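Local coordinates for protein catalase (Bacillus pumilus, PDB 4QOL) that probably breaks down hydrogen peroxide to water and oxygen at a heme, and also shows peroxidase-like reactivity toward phenolic substrates, at residues 257-262 with 298-303; 263-268 with 291-296. All coordinates share one frame; numbering follows the deposited sequence.

Interaction 1 (257-262 with 298-303); sequences PAWDLY and MTLNRN
P257, A258 and W259 pair with L300, T299 and M298 in antiparallel fashion, the two strand segments running at 160° to each other with their axes 4.8 Å apart at closest approach. W259 and M298 form a hydrogen-bonded pair, with W259 N donating to M298 O at 2.9 Å and M298 N returning a nearly straight bond to W259 O at 2.8 Å. One step along, the non-hydrogen-bonded pair A258 and T299 brings the chains close together, A258 CA lying 3.1 Å from M298 O in a CA-H...O contact. The ladder ends with L300 N bonded to P257 O.

W259 and M298 extend from the same face of the sheet. The benzo side of the indole does the touching: CZ3 meets L300 CD1 at 3.7 Å, and CE3 lies 4.1 Å from M298 CE, both methyls approaching the ring obliquely. M298 leaves its strand with CG anti to the backbone N (chi1 175°), then bends at chi3, which turns the terminal methyl back to the indole. On the pyrrole side, W259 NE1 is held by a hydrogen bond to M194 O.

These are neighbouring strands of the antiparallel beta-barrel at the heart of the catalase fold, with the indole packed among residues of the barrel strands: F114 meets it edge-to-face and F95 also packs on it, while V93 touches both M298 and L300. The side chain of L300 is about 12 Å from a bound heme.

The opposite face is sparser across this pair: T299 OG1 lies 3.9 Å from A258 CB. Just before the strand, the pyrrolidine CD of P257 packs beside the backbone O of L300, and its CG faces L300 CB in a looser apolar contact.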
ATOM      1  N   PRO A 257     -37.823  -3.799   3.477  1.00 22.52           N
ATOM      2  CA  PRO A 257     -38.164  -2.714   2.538  1.00 21.28           C
ATOM      3  C   PRO A 257     -38.010  -3.197   1.119  1.00 21.03           C
ATOM      4  O   PRO A 257     -37.184  -4.094   0.853  1.00 19.88           O
ATOM      5  CB  PRO A 257     -37.113  -1.627   2.854  1.00 21.95           C
ATOM      6  CG  PRO A 257     -35.941  -2.392   3.380  1.00 20.88           C
ATOM      7  CD  PRO A 257     -36.482  -3.610   4.093  1.00 21.42           C
ATOM      8  N   ALA A 258     -38.805  -2.617   0.228  1.00 20.66           N
ATOM      9  CA  ALA A 258     -38.786  -3.037  -1.146  1.00 19.86           C
ATOM     10  C   ALA A 258     -38.889  -1.841  -2.051  1.00 18.51           C
ATOM     11  O   ALA A 258     -39.398  -0.789  -1.662  1.00 17.26           O
ATOM     12  CB  ALA A 258     -39.913  -4.040  -1.420  1.00 19.12           C
ATOM     13  N   TRP A 259     -38.522  -2.059  -3.304  1.00 18.27           N
ATOM     14  CA  TRP A 259     -38.647  -1.070  -4.367  1.00 17.79           C
ATOM     15  C   TRP A 259     -39.075  -1.778  -5.599  1.00 17.62           C
ATOM     16  O   TRP A 259     -38.524  -2.842  -5.992  1.00 17.59           O
ATOM     17  CB  TRP A 259     -37.322  -0.375  -4.672  1.00 18.48           C
ATOM     18  CG  TRP A 259     -36.849   0.546  -3.595  1.00 17.76           C
ATOM     19  CD1 TRP A 259     -36.898   1.900  -3.601  1.00 17.39           C
ATOM     20  CD2 TRP A 259     -36.231   0.165  -2.350  1.00 18.03           C
ATOM     21  NE1 TRP A 259     -36.379   2.399  -2.418  1.00 17.34           N
ATOM     22  CE2 TRP A 259     -35.967   1.346  -1.640  1.00 17.19           C
ATOM     23  CE3 TRP A 259     -35.858  -1.060  -1.794  1.00 17.99           C
ATOM     24  CZ2 TRP A 259     -35.318   1.356  -0.425  1.00 18.38           C
ATOM     25  CZ3 TRP A 259     -35.238  -1.069  -0.555  1.00 17.61           C
ATOM     26  CH2 TRP A 259     -35.002   0.154   0.133  1.00 17.86           C
ATOM     27  N   ASP A 260     -40.019  -1.151  -6.293  1.00 18.20           N
ATOM     28  CA  ASP A 260     -40.345  -1.579  -7.627  1.00 18.72           C
ATOM     29  C   ASP A 260     -39.461  -0.909  -8.615  1.00 17.51           C
ATOM     30  O   ASP A 260     -39.234   0.303  -8.562  1.00 17.76           O
ATOM     31  CB  ASP A 260     -41.841  -1.296  -7.941  1.00 20.64           C
ATOM     32  CG  ASP A 260     -42.785  -2.182  -7.136  1.00 23.35           C
ATOM     33  OD1 ASP A 260     -42.456  -3.355  -6.843  1.00 25.91           O
ATOM     34  OD2 ASP A 260     -43.889  -1.713  -6.799  1.00 23.68           O
ATOM     35  N   LEU A 261     -38.970  -1.706  -9.555  1.00 18.88           N
ATOM     36  CA  LEU A 261     -38.159  -1.196 -10.679  1.00 19.49           C
ATOM     37  C   LEU A 261     -39.041  -0.882 -11.900  1.00 19.81           C
ATOM     38  O   LEU A 261     -39.753  -1.732 -12.347  1.00 19.77           O
ATOM     39  CB  LEU A 261     -37.134  -2.271 -11.119  1.00 20.01           C
ATOM     40  CG  LEU A 261     -36.123  -1.777 -12.139  1.00 20.09           C
ATOM     41  CD1 LEU A 261     -35.276  -0.611 -11.621  1.00 20.88           C
ATOM     42  CD2 LEU A 261     -35.231  -2.943 -12.538  1.00 20.49           C
ATOM     43  N   TYR A 262     -38.959   0.356 -12.379  1.00 20.24           N
ATOM     44  CA  TYR A 262     -39.592   0.810 -13.590  1.00 20.30           C
ATOM     45  C   TYR A 262     -38.521   1.293 -14.547  1.00 21.09           C
ATOM     46  O   TYR A 262     -37.492   1.812 -14.134  1.00 21.56           O
ATOM     47  CB  TYR A 262     -40.522   1.966 -13.330  1.00 20.77           C
ATOM     48  CG  TYR A 262     -41.772   1.600 -12.577  1.00 21.63           C
ATOM     49  CD1 TYR A 262     -41.733   1.505 -11.209  1.00 21.64           C
ATOM     50  CD2 TYR A 262     -42.953   1.269 -13.247  1.00 21.69           C
ATOM     51  CE1 TYR A 262     -42.853   1.109 -10.482  1.00 24.31           C
ATOM     52  CE2 TYR A 262     -44.081   0.884 -12.522  1.00 23.38           C
ATOM     53  CZ  TYR A 262     -44.013   0.850 -11.124  1.00 25.13           C
ATOM     54  OH  TYR A 262     -45.150   0.464 -10.423  1.00 31.79           O
ATOM     55  N   MET A 298     -37.540  -5.504  -6.047  1.00 18.56           N
ATOM     56  CA  MET A 298     -36.387  -5.852  -5.203  1.00 18.26           C
ATOM     57  C   MET A 298     -36.763  -5.731  -3.709  1.00 18.44           C
ATOM     58  O   MET A 298     -37.288  -4.708  -3.251  1.00 18.70           O
ATOM     59  CB  MET A 298     -35.203  -4.912  -5.484  1.00 19.39           C
ATOM     60  CG  MET A 298     -34.019  -5.144  -4.537  1.00 19.34           C
ATOM     61  SD  MET A 298     -32.595  -4.137  -5.043  1.00 19.70           S
ATOM     62  CE  MET A 298     -33.087  -2.499  -4.510  1.00 19.10           C
ATOM     63  N   THR A 299     -36.503  -6.787  -2.965  1.00 17.55           N
ATOM     64  CA  THR A 299     -36.785  -6.847  -1.544  1.00 18.73           C
ATOM     65  C   THR A 299     -35.472  -7.077  -0.835  1.00 18.23           C
ATOM     66  O   THR A 299     -34.737  -8.023  -1.158  1.00 16.76           O
ATOM     67  CB  THR A 299     -37.754  -7.995  -1.213  1.00 18.73           C
ATOM     68  OG1 THR A 299     -38.926  -7.803  -2.009  1.00 19.88           O
ATOM     69  CG2 THR A 299     -38.116  -8.024   0.217  1.00 19.00           C
ATOM     70  N   LEU A 300     -35.199  -6.248   0.152  1.00 16.69           N
ATOM     71  CA  LEU A 300     -34.012  -6.440   0.987  1.00 18.29           C
ATOM     72  C   LEU A 300     -34.363  -7.132   2.297  1.00 19.67           C
ATOM     73  O   LEU A 300     -35.163  -6.590   3.092  1.00 19.01           O
ATOM     74  CB  LEU A 300     -33.352  -5.090   1.265  1.00 18.80           C
ATOM     75  CG  LEU A 300     -32.952  -4.320  -0.004  1.00 18.68           C
ATOM     76  CD1 LEU A 300     -32.233  -3.049   0.401  1.00 21.08           C
ATOM     77  CD2 LEU A 300     -32.111  -5.180  -0.938  1.00 19.96           C
ATOM     78  N   ASN A 301     -33.751  -8.300   2.518  1.00 19.35           N
ATOM     79  CA  ASN A 301     -34.225  -9.202   3.577  1.00 21.64           C
ATOM     80  C   ASN A 301     -33.130  -9.794   4.493  1.00 20.62           C
ATOM     81  O   ASN A 301     -33.415 -10.656   5.311  1.00 20.18           O
ATOM     82  CB  ASN A 301     -35.062 -10.317   2.974  1.00 21.86           C
ATOM     83  CG  ASN A 301     -34.275 -11.210   2.026  1.00 21.94           C
ATOM     84  OD1 ASN A 301     -33.062 -11.127   1.941  1.00 21.48           O
ATOM     85  ND2 ASN A 301     -34.979 -12.062   1.298  1.00 27.10           N
ATOM     86  N   ARG A 302     -31.891  -9.337   4.361  1.00 19.29           N
ATOM     87  CA  ARG A 302     -30.801  -9.888   5.163  1.00 19.89           C
ATOM     88  C   ARG A 302     -29.718  -8.830   5.458  1.00 19.59           C
ATOM     89  O   ARG A 302     -29.136  -8.261   4.542  1.00 17.44           O
ATOM     90  CB  ARG A 302     -30.226 -11.104   4.441  1.00 21.75           C
ATOM     91  CG  ARG A 302     -29.162 -11.825   5.229  1.00 22.63           C
ATOM     92  CD  ARG A 302     -28.800 -13.199   4.651  1.00 24.48           C
ATOM     93  NE  ARG A 302     -28.539 -13.173   3.205  1.00 25.96           N
ATOM     94  CZ  ARG A 302     -27.348 -13.144   2.610  1.00 29.67           C
ATOM     95  NH1 ARG A 302     -26.221 -13.122   3.272  1.00 28.89           N
ATOM     96  NH2 ARG A 302     -27.301 -13.123   1.277  1.00 30.94           N
ATOM     97  N   ASN A 303     -29.382  -8.654   6.740  1.00 18.57           N
ATOM     98  CA  ASN A 303     -28.271  -7.841   7.093  1.00 19.79           C
ATOM     99  C   ASN A 303     -26.957  -8.633   6.867  1.00 18.52           C
ATOM    100  O   ASN A 303     -26.925  -9.856   6.962  1.00 19.23           O
ATOM    101  CB  ASN A 303     -28.381  -7.348   8.530  1.00 18.48           C
ATOM    102  CG  ASN A 303     -29.520  -6.372   8.706  1.00 18.23           C
ATOM    103  OD1 ASN A 303     -29.646  -5.412   7.935  1.00 21.88           O
ATOM    104  ND2 ASN A 303     -30.334  -6.597   9.709  1.00 18.86           N
TER

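Interaction 2 (263-268 with 291-296)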
ATOM      1  N   VAL A 263     -38.770   1.128 -15.839  1.00 19.52           N
ATOM      2  CA  VAL A 263     -37.941   1.756 -16.853  1.00 19.65           C
ATOM      3  C   VAL A 263     -38.734   2.669 -17.757  1.00 19.88           C
ATOM      4  O   VAL A 263     -39.935   2.514 -17.933  1.00 19.31           O
ATOM      5  CB  VAL A 263     -37.165   0.739 -17.716  1.00 20.70           C
ATOM      6  CG1 VAL A 263     -36.177  -0.005 -16.825  1.00 20.62           C
ATOM      7  CG2 VAL A 263     -38.089  -0.227 -18.429  1.00 19.30           C
ATOM      8  N   GLN A 264     -38.026   3.628 -18.355  1.00 20.09           N
ATOM      9  CA  GLN A 264     -38.508   4.334 -19.544  1.00 19.27           C
ATOM     10  C   GLN A 264     -37.648   3.954 -20.728  1.00 19.30           C
ATOM     11  O   GLN A 264     -36.430   3.767 -20.590  1.00 17.77           O
ATOM     12  CB  GLN A 264     -38.368   5.865 -19.333  1.00 19.54           C
ATOM     13  CG  GLN A 264     -39.154   6.473 -18.204  1.00 20.21           C
ATOM     14  CD  GLN A 264     -38.757   7.925 -17.960  1.00 21.25           C
ATOM     15  OE1 GLN A 264     -37.708   8.204 -17.384  1.00 20.07           O
ATOM     16  NE2 GLN A 264     -39.598   8.859 -18.405  1.00 20.25           N
ATOM     17  N   LEU A 265     -38.290   3.826 -21.888  1.00 18.95           N
ATOM     18  CA  LEU A 265     -37.601   3.411 -23.102  1.00 20.66           C
ATOM     19  C   LEU A 265     -37.801   4.483 -24.181  1.00 20.19           C
ATOM     20  O   LEU A 265     -38.920   4.974 -24.375  1.00 21.83           O
ATOM     21  CB  LEU A 265     -38.093   2.035 -23.595  1.00 23.11           C
ATOM     22  CG  LEU A 265     -37.693   0.860 -22.685  1.00 26.08           C
ATOM     23  CD1 LEU A 265     -38.570  -0.348 -22.934  1.00 26.48           C
ATOM     24  CD2 LEU A 265     -36.219   0.506 -22.887  1.00 26.92           C
ATOM     25  N   MET A 266     -36.719   4.857 -24.853  1.00 19.24           N
ATOM     26  CA  MET A 266     -36.728   5.868 -25.921  1.00 20.33           C
ATOM     27  C   MET A 266     -36.002   5.338 -27.143  1.00 21.07           C
ATOM     28  O   MET A 266     -34.898   4.802 -27.037  1.00 21.78           O
ATOM     29  CB  MET A 266     -36.081   7.160 -25.395  1.00 20.13           C
ATOM     30  CG  MET A 266     -35.823   8.210 -26.440  1.00 19.51           C
ATOM     31  SD  MET A 266     -34.849   9.606 -25.780  1.00 20.91           S
ATOM     32  CE  MET A 266     -35.948  10.416 -24.659  1.00 21.38           C
ATOM     33  N   PRO A 267     -36.615   5.465 -28.336  1.00 20.80           N
ATOM     34  CA  PRO A 267     -35.838   5.201 -29.551  1.00 23.24           C
ATOM     35  C   PRO A 267     -34.612   6.067 -29.701  1.00 21.99           C
ATOM     36  O   PRO A 267     -34.668   7.232 -29.414  1.00 19.68           O
ATOM     37  CB  PRO A 267     -36.812   5.547 -30.692  1.00 23.24           C
ATOM     38  CG  PRO A 267     -38.151   5.674 -30.084  1.00 23.83           C
ATOM     39  CD  PRO A 267     -37.997   5.882 -28.596  1.00 22.46           C
ATOM     40  N   LEU A 268     -33.511   5.506 -30.205  1.00 23.66           N
ATOM     41  CA  LEU A 268     -32.321   6.326 -30.458  1.00 27.31           C
ATOM     42  C   LEU A 268     -32.676   7.502 -31.326  1.00 27.96           C
ATOM     43  O   LEU A 268     -32.136   8.596 -31.144  1.00 29.93           O
ATOM     44  CB  LEU A 268     -31.229   5.532 -31.138  1.00 27.80           C
ATOM     45  CG  LEU A 268     -30.634   4.365 -30.381  1.00 28.90           C
ATOM     46  CD1 LEU A 268     -29.506   3.764 -31.222  1.00 30.40           C
ATOM     47  CD2 LEU A 268     -30.124   4.806 -29.034  1.00 30.48           C
ATOM     48  N   PRO A 291     -43.556   6.725 -20.861  1.00 22.76           N
ATOM     49  CA  PRO A 291     -44.134   6.248 -19.647  1.00 23.10           C
ATOM     50  C   PRO A 291     -43.292   5.226 -18.903  1.00 22.36           C
ATOM     51  O   PRO A 291     -42.552   4.442 -19.489  1.00 22.46           O
ATOM     52  CB  PRO A 291     -45.473   5.615 -20.085  1.00 25.11           C
ATOM     53  CG  PRO A 291     -45.714   6.168 -21.445  1.00 26.03           C
ATOM     54  CD  PRO A 291     -44.373   6.383 -22.050  1.00 26.30           C
ATOM     55  N   LEU A 292     -43.506   5.186 -17.593  1.00 22.97           N
ATOM     56  CA  LEU A 292     -42.855   4.178 -16.764  1.00 23.61           C
ATOM     57  C   LEU A 292     -43.446   2.805 -16.979  1.00 24.31           C
ATOM     58  O   LEU A 292     -44.677   2.651 -17.021  1.00 27.18           O
ATOM     59  CB  LEU A 292     -42.966   4.530 -15.298  1.00 24.06           C
ATOM     60  CG  LEU A 292     -42.446   5.898 -14.947  1.00 26.48           C
ATOM     61  CD1 LEU A 292     -43.020   6.403 -13.625  1.00 28.80           C
ATOM     62  CD2 LEU A 292     -40.957   5.876 -14.884  1.00 25.41           C
ATOM     63  N   GLN A 293     -42.572   1.829 -17.166  1.00 23.28           N
ATOM     64  CA  GLN A 293     -42.948   0.460 -17.486  1.00 24.13           C
ATOM     65  C   GLN A 293     -42.403  -0.423 -16.377  1.00 22.58           C
ATOM     66  O   GLN A 293     -41.199  -0.409 -16.145  1.00 21.12           O
ATOM     67  CB  GLN A 293     -42.353   0.040 -18.830  1.00 25.50           C
ATOM     68  CG  GLN A 293     -42.792   0.930 -19.969  1.00 27.55           C
ATOM     69  CD  GLN A 293     -42.484   0.334 -21.288  1.00 29.62           C
ATOM     70  OE1 GLN A 293     -42.760  -0.855 -21.520  1.00 31.49           O
ATOM     71  NE2 GLN A 293     -41.901   1.126 -22.175  1.00 30.56           N
ATOM     72  N   LYS A 294     -43.271  -1.206 -15.715  1.00 22.48           N
ATOM     73  CA  LYS A 294     -42.857  -1.990 -14.572  1.00 22.20           C
ATOM     74  C   LYS A 294     -42.010  -3.187 -14.995  1.00 21.44           C
ATOM     75  O   LYS A 294     -42.353  -3.874 -15.962  1.00 22.35           O
ATOM     76  CB  LYS A 294     -44.050  -2.459 -13.750  1.00 24.78           C
ATOM     77  CG  LYS A 294     -43.639  -2.959 -12.358  1.00 27.38           C
ATOM     78  CD  LYS A 294     -44.892  -3.316 -11.585  1.00 30.60           C
ATOM     79  CE  LYS A 294     -44.547  -3.600 -10.142  1.00 33.42           C
ATOM     80  NZ  LYS A 294     -45.690  -4.228  -9.488  1.00 35.60           N
ATOM     81  N   VAL A 295     -40.873  -3.391 -14.288  1.00 20.44           N
ATOM     82  CA  VAL A 295     -39.994  -4.526 -14.546  1.00 20.09           C
ATOM     83  C   VAL A 295     -40.105  -5.599 -13.492  1.00 20.16           C
ATOM     84  O   VAL A 295     -40.260  -6.798 -13.804  1.00 21.78           O
ATOM     85  CB  VAL A 295     -38.546  -4.101 -14.746  1.00 19.63           C
ATOM     86  CG1 VAL A 295     -37.669  -5.327 -15.012  1.00 20.15           C
ATOM     87  CG2 VAL A 295     -38.470  -3.047 -15.826  1.00 19.10           C
ATOM     88  N   GLY A 296     -40.015  -5.203 -12.238  1.00 20.48           N
ATOM     89  CA  GLY A 296     -39.995  -6.145 -11.167  1.00 20.00           C
ATOM     90  C   GLY A 296     -39.766  -5.497  -9.842  1.00 19.75           C
ATOM     91  O   GLY A 296     -39.977  -4.276  -9.693  1.00 20.61           O
TER
HETATM   92  O   HOH W   1     -41.233   4.036 -21.735  1.00 20.39           O
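The flat terminal amide of Q293 lies beside L265, whose CD1 stands over the amide plane near NE2, 3.7 Å from that nitrogen, the two side chains crossing at about a right angle. The same NE2 donates to a water at 3.0 Å. Q293 reaches this position because its CG lies beside the backbone N (chi1 -59°) and the chain then runs extended past V263 O. The other flat group, the amide of Q264, makes its bonds beyond the two segments: OE1 to H217 NE2, and NE2 to the carbonyls of Y290 and W285. Its aliphatic stem serves the contact instead, CG touching L292 CD2 at 3.8 Å.

Two backbone bonds join V263 and Q293 as an antiparallel hydrogen-bonded pair. V263 N reaches Q293 O at 2.9 Å, with the donor tilted 21° from the carbonyl plane, and Q293 N reaches V263 O at 2.8 Å. Past this pair the strands diverge, their directions differing by 126°, and the water takes over the bridging. It accepts from L265 N as well as from Q293 NE2, and donates to P291 O at 2.6 Å, so three bonds fix it between the splaying backbones.

The apolar side of the contact is made by V263 and V295. Both methyls of V263 touch V295 CG2, each at 3.9 Å, so that this methyl sits astride the fork of its partner. W204, V214 and Y216 also pack on V263, tying the pair to the strands beyond. At V295 the ladder breaks step: V295 and G296 both face L261, giving a classic beta bulge in strand 293-302; the strands, adjacent members of the antiparallel catalase barrel, stay paired here and part only beyond V263 and Q293.

How the interactions relate
From the N terminus, strand 258-267 carries nearly all of 257-262 and, without a break, of 263-268. The chain next makes a long irregular excursion and returns at 291-296, where interaction 2 closes the inner loop; continuing along strand 293-302 to 298-303, it closes the outer loop at interaction 1. The contacts are therefore nested, with centres 19 Å apart on one ladder. Between them L261 probably bonds through N to G296 O and through O to V295 N, while the D260–R297 salt bridge also spans the strands. Together they join strand 211-220, which pairs with 258-267, to strand 60-69, which pairs with 293-302.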